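Side-chain contact in Glyoxalase/bleomycin resistance protein/dioxygenase (Vibrio splendidus, PDB 2RK9), which is of unconfirmed activity but belongs to the glyoxalase/bleomycin resistance protein/dioxygenase superfamily and is probably an enzyme or a small-molecule-binding protein: residues V18-F23 with E39-T44. The protein carries 1 engineered substitution. Residues are numbered along the deposited sequence; the frame is centred on the assembly and turned at random.
Sequences VSQSFF and EFVYLT
The helix-on-sheet layer of a βαβββ module, the building unit of the vicinal oxygen chelate fold, is exemplified where Gln-20 and Phe-23 of helix 16-26 meet Val-41 and Leu-43 of strand 40-45. Two side chains one helical turn apart face two from alternate positions of the strand, which share one face of the sheet, and each helix residue takes one partner. Gln-20 supplies the one polar group in the contact, its amide. With CG anti to the backbone N (chi1 -177°) and the chain extended beyond it, the side chain reaches across to the strand and meets Val-41 at about a right angle. Its amide oxygen OE1 lies 3.4 Å from Val-41 CG2 and 3.9 Å from Val-41 CG1, so both methyls of the valine are turned to the oxygen end of the amide. This is van der Waals contact, and the methyls offer the oxygen no hydrogen-bond donor. The other half is wholly apolar and deeper: Phe-23 CB rests 3.9 Å from Leu-43 CD2, a touch made by the root of the aromatic side chain. CG of Phe-23 stands anti to its carbonyl carbon (chi1 -83°), which leads the ring away from that methyl and leaves CB to touch it; the ring meets Phe-29 edge-to-face, while Ser-19 O lies in plane at its edge. Val-31 of strand 30-35 touches both Gln-20 and Val-41, and Leu-52 packs on Leu-43. The helix is itself at the dimer interface, with Thr-124 against Phe-23 and Asp-126 hydrogen-bonded to Ser-19 OG, both from the second subunit. Helix 16-26 follows strand 7-12 and packs on the sheet continued by the antiparallel strands 30-35, 40-45 and 48-53, the arrangement typical of the vicinal oxygen chelate fold.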
loop_
_atom_site.group_PDB
_atom_site.type_symbol
_atom_site.label_atom_id
_atom_site.label_comp_id
_atom_site.label_asym_id
_atom_site.label_seq_id
_atom_site.Cartn_x
_atom_site.Cartn_y
_atom_site.Cartn_z
ATOM N N VAL B 18 -16.361 -12.045 1.594
ATOM C CA VAL B 18 -16.296 -11.865 0.151
ATOM C C VAL B 18 -14.886 -11.475 -0.290
ATOM O O VAL B 18 -14.356 -12.016 -1.261
ATOM C CB VAL B 18 -17.301 -10.780 -0.318
ATOM C CG1 VAL B 18 -17.064 -10.440 -1.795
ATOM C CG2 VAL B 18 -18.730 -11.277 -0.111
ATOM N N SER B 19 -14.281 -10.535 0.428
ATOM C CA SER B 19 -12.935 -10.090 0.088
ATOM C C SER B 19 -11.892 -11.188 0.309
ATOM O O SER B 19 -10.974 -11.365 -0.493
ATOM C CB SER B 19 -12.576 -8.854 0.903
ATOM O OG SER B 19 -13.480 -7.808 0.604
ATOM N N GLN B 20 -12.027 -11.928 1.397
ATOM C CA GLN B 20 -11.078 -12.995 1.657
ATOM C C GLN B 20 -11.147 -14.043 0.552
ATOM O O GLN B 20 -10.114 -14.497 0.059
ATOM C CB GLN B 20 -11.364 -13.659 2.997
ATOM C CG GLN B 20 -10.365 -14.742 3.359
ATOM C CD GLN B 20 -10.698 -15.410 4.675
ATOM O OE1 GLN B 20 -11.059 -14.740 5.643
ATOM N NE2 GLN B 20 -10.571 -16.731 4.723
ATOM N N SER B 21 -12.364 -14.421 0.164
ATOM C CA SER B 21 -12.543 -15.430 -0.877
ATOM C C SER B 21 -11.966 -14.960 -2.195
ATOM O O SER B 21 -11.425 -15.754 -2.962
ATOM C CB SER B 21 -14.024 -15.762 -1.054
ATOM O OG SER B 21 -14.556 -16.284 0.151
ATOM N N PHE B 22 -12.084 -13.666 -2.460
ATOM C CA PHE B 22 -11.563 -13.114 -3.701
ATOM C C PHE B 22 -10.050 -13.260 -3.736
ATOM O O PHE B 22 -9.483 -13.743 -4.710
ATOM C CB PHE B 22 -11.910 -11.634 -3.828
ATOM C CG PHE B 22 -11.480 -11.038 -5.128
ATOM C CD1 PHE B 22 -12.251 -11.221 -6.273
ATOM C CD2 PHE B 22 -10.297 -10.314 -5.220
ATOM C CE1 PHE B 22 -11.846 -10.691 -7.490
ATOM C CE2 PHE B 22 -9.886 -9.783 -6.435
ATOM C CZ PHE B 22 -10.662 -9.970 -7.570
ATOM N N PHE B 23 -9.395 -12.829 -2.664
ATOM C CA PHE B 23 -7.945 -12.921 -2.595
ATOM C C PHE B 23 -7.447 -14.359 -2.630
ATOM O O PHE B 23 -6.474 -14.661 -3.315
ATOM C CB PHE B 23 -7.424 -12.224 -1.339
ATOM C CG PHE B 23 -7.267 -10.747 -1.498
ATOM C CD1 PHE B 23 -8.379 -9.915 -1.547
ATOM C CD2 PHE B 23 -6.006 -10.192 -1.658
ATOM C CE1 PHE B 23 -8.240 -8.549 -1.754
ATOM C CE2 PHE B 23 -5.851 -8.826 -1.867
ATOM C CZ PHE B 23 -6.971 -8.003 -1.916
ATOM N N GLU B 39 -12.794 -9.613 12.554
ATOM C CA GLU B 39 -12.935 -9.606 11.100
ATOM C C GLU B 39 -11.604 -9.214 10.469
ATOM O O GLU B 39 -11.561 -8.492 9.472
ATOM C CB GLU B 39 -14.031 -8.628 10.667
ATOM C CG GLU B 39 -15.447 -9.079 11.016
ATOM C CD GLU B 39 -16.496 -8.072 10.587
ATOM O OE1 GLU B 39 -16.567 -7.765 9.378
ATOM O OE2 GLU B 39 -17.250 -7.577 11.462
ATOM N N PHE B 40 -10.521 -9.703 11.064
ATOM C CA PHE B 40 -9.174 -9.411 10.591
ATOM C C PHE B 40 -8.540 -10.643 9.951
ATOM O O PHE B 40 -8.631 -11.749 10.484
ATOM C CB PHE B 40 -8.311 -8.954 11.763
ATOM C CG PHE B 40 -6.868 -8.727 11.412
ATOM C CD1 PHE B 40 -6.455 -7.527 10.847
ATOM C CD2 PHE B 40 -5.917 -9.715 11.656
ATOM C CE1 PHE B 40 -5.118 -7.313 10.538
ATOM C CE2 PHE B 40 -4.576 -9.509 11.348
ATOM C CZ PHE B 40 -4.176 -8.308 10.787
ATOM N N VAL B 41 -7.896 -10.437 8.808
ATOM C CA VAL B 41 -7.240 -11.522 8.091
ATOM C C VAL B 41 -5.884 -11.041 7.576
ATOM O O VAL B 41 -5.768 -9.940 7.041
ATOM C CB VAL B 41 -8.085 -11.983 6.883
ATOM C CG1 VAL B 41 -7.509 -13.274 6.305
ATOM C CG2 VAL B 41 -9.535 -12.171 7.305
ATOM N N TYR B 42 -4.856 -11.863 7.759
ATOM C CA TYR B 42 -3.521 -11.514 7.292
ATOM C C TYR B 42 -3.165 -12.470 6.160
ATOM O O TYR B 42 -3.070 -13.677 6.371
ATOM C CB TYR B 42 -2.503 -11.655 8.422
ATOM C CG TYR B 42 -1.183 -10.992 8.112
ATOM C CD1 TYR B 42 -0.891 -9.727 8.601
ATOM C CD2 TYR B 42 -0.236 -11.625 7.311
ATOM C CE1 TYR B 42 0.316 -9.102 8.306
ATOM C CE2 TYR B 42 0.978 -11.007 7.006
ATOM C CZ TYR B 42 1.243 -9.743 7.511
ATOM O OH TYR B 42 2.425 -9.115 7.215
ATOM N N LEU B 43 -2.987 -11.938 4.953
ATOM C CA LEU B 43 -2.659 -12.795 3.819
ATOM C C LEU B 43 -1.302 -12.503 3.192
ATOM O O LEU B 43 -0.663 -11.492 3.483
ATOM C CB LEU B 43 -3.745 -12.697 2.744
ATOM C CG LEU B 43 -5.173 -12.968 3.230
ATOM C CD1 LEU B 43 -5.786 -11.674 3.721
ATOM C CD2 LEU B 43 -6.010 -13.545 2.096
ATOM N N THR B 44 -0.869 -13.412 2.331
ATOM C CA THR B 44 0.407 -13.264 1.649
ATOM C C THR B 44 0.344 -13.983 0.311
ATOM O O THR B 44 -0.402 -14.949 0.140
ATOM C CB THR B 44 1.568 -13.862 2.485
ATOM O OG1 THR B 44 2.826 -13.568 1.858
ATOM C CG2 THR B 44 1.411 -15.362 2.602
#